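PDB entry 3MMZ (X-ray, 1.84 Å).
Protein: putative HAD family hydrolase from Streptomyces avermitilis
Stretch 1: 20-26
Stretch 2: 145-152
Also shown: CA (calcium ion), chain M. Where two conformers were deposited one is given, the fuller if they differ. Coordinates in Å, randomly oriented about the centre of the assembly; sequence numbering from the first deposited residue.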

# COMPACT_ATOMS: atom_id res chain seq x y z
N ASP D 20 -6.04 23.82 -4.69
CA ASP D 20 -4.99 23.07 -3.99
C ASP D 20 -5.59 22.06 -3.01
O ASP D 20 -6.41 22.42 -2.17
N GLY D 21 -5.18 20.80 -3.14
CA GLY D 21 -5.61 19.78 -2.20
C GLY D 21 -6.88 19.08 -2.65
O GLY D 21 -7.24 18.02 -2.11
N THR D 22 -7.52 19.65 -3.67
CA THR D 22 -8.79 19.15 -4.19
C THR D 22 -8.61 18.66 -5.63
O THR D 22 -8.95 17.52 -5.94
N GLN D 23 -8.07 19.53 -6.47
CA GLN D 23 -7.62 19.15 -7.82
C GLN D 23 -6.12 18.81 -7.82
O GLN D 23 -5.57 18.43 -8.86
N THR D 24 -5.47 18.98 -6.67
CA THR D 24 -4.05 18.62 -6.51
C THR D 24 -3.89 17.84 -5.22
O THR D 24 -4.79 17.81 -4.39
N ASP D 25 -2.71 17.24 -5.04
CA ASP D 25 -2.38 16.52 -3.80
C ASP D 25 -1.88 17.45 -2.67
O ASP D 25 -1.30 16.97 -1.69
N ASP D 26 -2.12 18.76 -2.83
CA ASP D 26 -1.74 19.78 -1.84
C ASP D 26 -0.22 20.00 -1.75
O ASP D 26 0.27 20.66 -0.84
N PRO D 145 -8.25 10.28 -3.52
CA PRO D 145 -7.75 11.54 -2.94
C PRO D 145 -7.55 12.70 -3.93
O PRO D 145 -7.55 12.50 -5.14
N GLY D 146 -7.34 13.91 -3.41
CA GLY D 146 -7.06 15.08 -4.25
C GLY D 146 -5.81 14.88 -5.11
O GLY D 146 -4.78 14.39 -4.62
N GLY D 147 -5.91 15.25 -6.38
CA GLY D 147 -4.81 15.10 -7.33
C GLY D 147 -4.75 13.73 -7.98
O GLY D 147 -3.94 13.51 -8.90
N ASP D 148 -5.59 12.82 -7.51
CA ASP D 148 -5.60 11.43 -7.98
C ASP D 148 -6.86 11.12 -8.81
O ASP D 148 -7.07 9.97 -9.23
N GLY D 149 -7.69 12.14 -9.06
CA GLY D 149 -8.93 11.97 -9.84
C GLY D 149 -10.22 12.01 -9.04
O GLY D 149 -11.20 11.37 -9.40
N ALA D 150 -10.22 12.79 -7.96
CA ALA D 150 -11.40 12.94 -7.11
C ALA D 150 -12.56 13.60 -7.87
O ALA D 150 -13.71 13.25 -7.66
N ILE D 151 -12.25 14.56 -8.74
CA ILE D 151 -13.31 15.22 -9.51
C ILE D 151 -13.87 14.29 -10.59
O ILE D 151 -15.09 14.29 -10.85
N ARG D 152 -13.01 13.47 -11.17
CA ARG D 152 -13.48 12.44 -12.09
C ARG D 152 -14.46 11.48 -11.42
O ARG D 152 -15.47 11.12 -12.01

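No direct hydrogen bond joins the two stretches; their backbones meet almost bare, at glycines, and the polar link between them is a single water. The CA atoms of Thr-24 and Gly-147 lie 3.7 Å apart, and those of Thr-22 and Gly-146 4.4 Å, distances that leave no room for a side chain in between. A CB on Gly-146 would point toward stretch 1 and sit 2.1 Å from Gly-21 O and 2.8 Å from Thr-24 O; one on Gly-147 would fall 2.6 Å from Asp-25 N. Gly-147, with phi/psi of 86/-7°, also has a backbone conformation that by itself calls for glycine. It occupies a type II turn from Pro-145 to Asp-148, closed by Asp-148 N donating to Pro-145 O at 3.1 Å.

Carbonyls and CA atoms fill the gap. Gly-146 CA makes a CA-H...O contact with Thr-22 O at 3.5 Å, and Asp-25 CA makes another with Gly-146 O at 3.3 Å. Thr-24 O comes within 3.4 Å of Gly-147 N, but the angle is too poor for a hydrogen bond. Water 1 supplies what the backbones cannot: it donates to Thr-22 O at 2.8 Å and accepts from Gly-147 N and Ala-150 N, each at 3.0 Å. It thus ties stretch 1 both to the turn and to the start of the helix that follows the N-cap residue Gly-149.

The apolar side-chain packing centres on one small patch around Ile-151. Ile-151 (chi1 m, chi2 m) points toward stretch 1, placing its CD1 4.0 Å from Thr-22 CG2 and its CG1 4.2 Å from Gln-23 CG. The CA-to-CB bonds of Thr-22 (chi1 m) and Gln-23 (m, then t) point away, yet these carbons still reach the isoleucine. Thr-22 OG1 and Gln-23 NE2 are hydrogen-bonded to residues just before or after the stretches, not across the contact. Ala-150 also points toward stretch 1, but its short side chain gets no closer than 4.3 Å, from CB to Thr-22 O.

The CA-to-CB bond of Thr-24 (chi1 p) points away, and its side chain braces its own loop instead: OG1 accepts from Gly-21 N at 2.8 Å and from Asp-26 N at 3.0 Å, gathering the backbone on two sides of the threonine in sequence. Gly-21 has its own constraint, since a CB there would lie 2.9 Å from Asp-26 OD1. Asp-25 (chi1 p) leaves sideways and its end leads away, with OD2 bonded elsewhere in the structure; its CB lies 3.6 Å from Gly-146 O.

Beyond the contact, the calcium ion is bound by Asp-20 O at 2.3 Å, through the main chain, and by waters 2, 3 and 4, with two further ligand atoms from elsewhere in the structure. Water 2, 2.3 Å from the ion, donates to Asp-26 OD1 at 2.9 Å, so this carboxylate is linked to the metal through the water. Asp-148 and Arg-152 make no contact with stretch 1.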

# COMPACT_ATOMS: atom_id res chain seq x y z
CB ASP D 20 -4.02 24.00 -3.26
CG ASP D 20 -3.22 24.88 -4.21
OD1 ASP D 20 -2.15 24.44 -4.69
OD2 ASP D 20 -3.66 26.02 -4.47
CB THR D 22 -9.91 20.22 -4.07
OG1 THR D 22 -10.19 20.44 -2.67
CG2 THR D 22 -11.21 19.79 -4.78
CB GLN D 23 -7.88 20.30 -8.80
CG GLN D 23 -9.33 20.65 -8.94
CD GLN D 23 -9.58 21.82 -9.87
OE1 GLN D 23 -9.33 21.74 -11.07
NE2 GLN D 23 -10.03 22.93 -9.31
CB THR D 24 -3.13 19.86 -6.41
OG1 THR D 24 -3.20 20.41 -5.08
CG2 THR D 24 -3.47 20.94 -7.45
CB ASP D 25 -1.36 15.41 -4.10
CG ASP D 25 -0.01 15.95 -4.60
OD1 ASP D 25 0.17 17.18 -4.69
OD2 ASP D 25 0.88 15.15 -4.91
CB ASP D 26 -2.32 19.47 -0.45
CG ASP D 26 -3.02 20.65 0.19
OD1 ASP D 26 -3.24 21.68 -0.47
OD2 ASP D 26 -3.36 20.54 1.38
CB PRO D 145 -6.41 11.14 -2.31
CG PRO D 145 -5.95 9.96 -3.11
CD PRO D 145 -7.19 9.24 -3.59
CB ASP D 148 -5.48 10.49 -6.77
CG ASP D 148 -5.12 9.06 -7.15
OD1 ASP D 148 -4.46 8.85 -8.19
OD2 ASP D 148 -5.48 8.14 -6.38
CB ALA D 150 -11.06 13.75 -5.86
CB ILE D 151 -12.86 16.57 -10.14
CG1 ILE D 151 -12.04 17.42 -9.12
CG2 ILE D 151 -14.07 17.37 -10.64
CD1 ILE D 151 -12.73 17.63 -7.78
CB ARG D 152 -12.34 11.66 -12.74
CG ARG D 152 -12.81 10.96 -14.02
CD ARG D 152 -12.13 9.66 -14.21
NE ARG D 152 -12.73 8.83 -15.28
CZ ARG D 152 -13.81 8.07 -15.12
NH1 ARG D 152 -14.26 7.33 -16.12
NH2 ARG D 152 -14.45 8.04 -13.95
CA CA M . -7.56 23.54 -0.52
O HOH W 1 -8.63 15.35 -7.74
O HOH W 2 -5.56 22.99 0.58
O HOH W 3 -6.67 25.65 -1.23
O HOH W 4 -9.06 24.55 0.97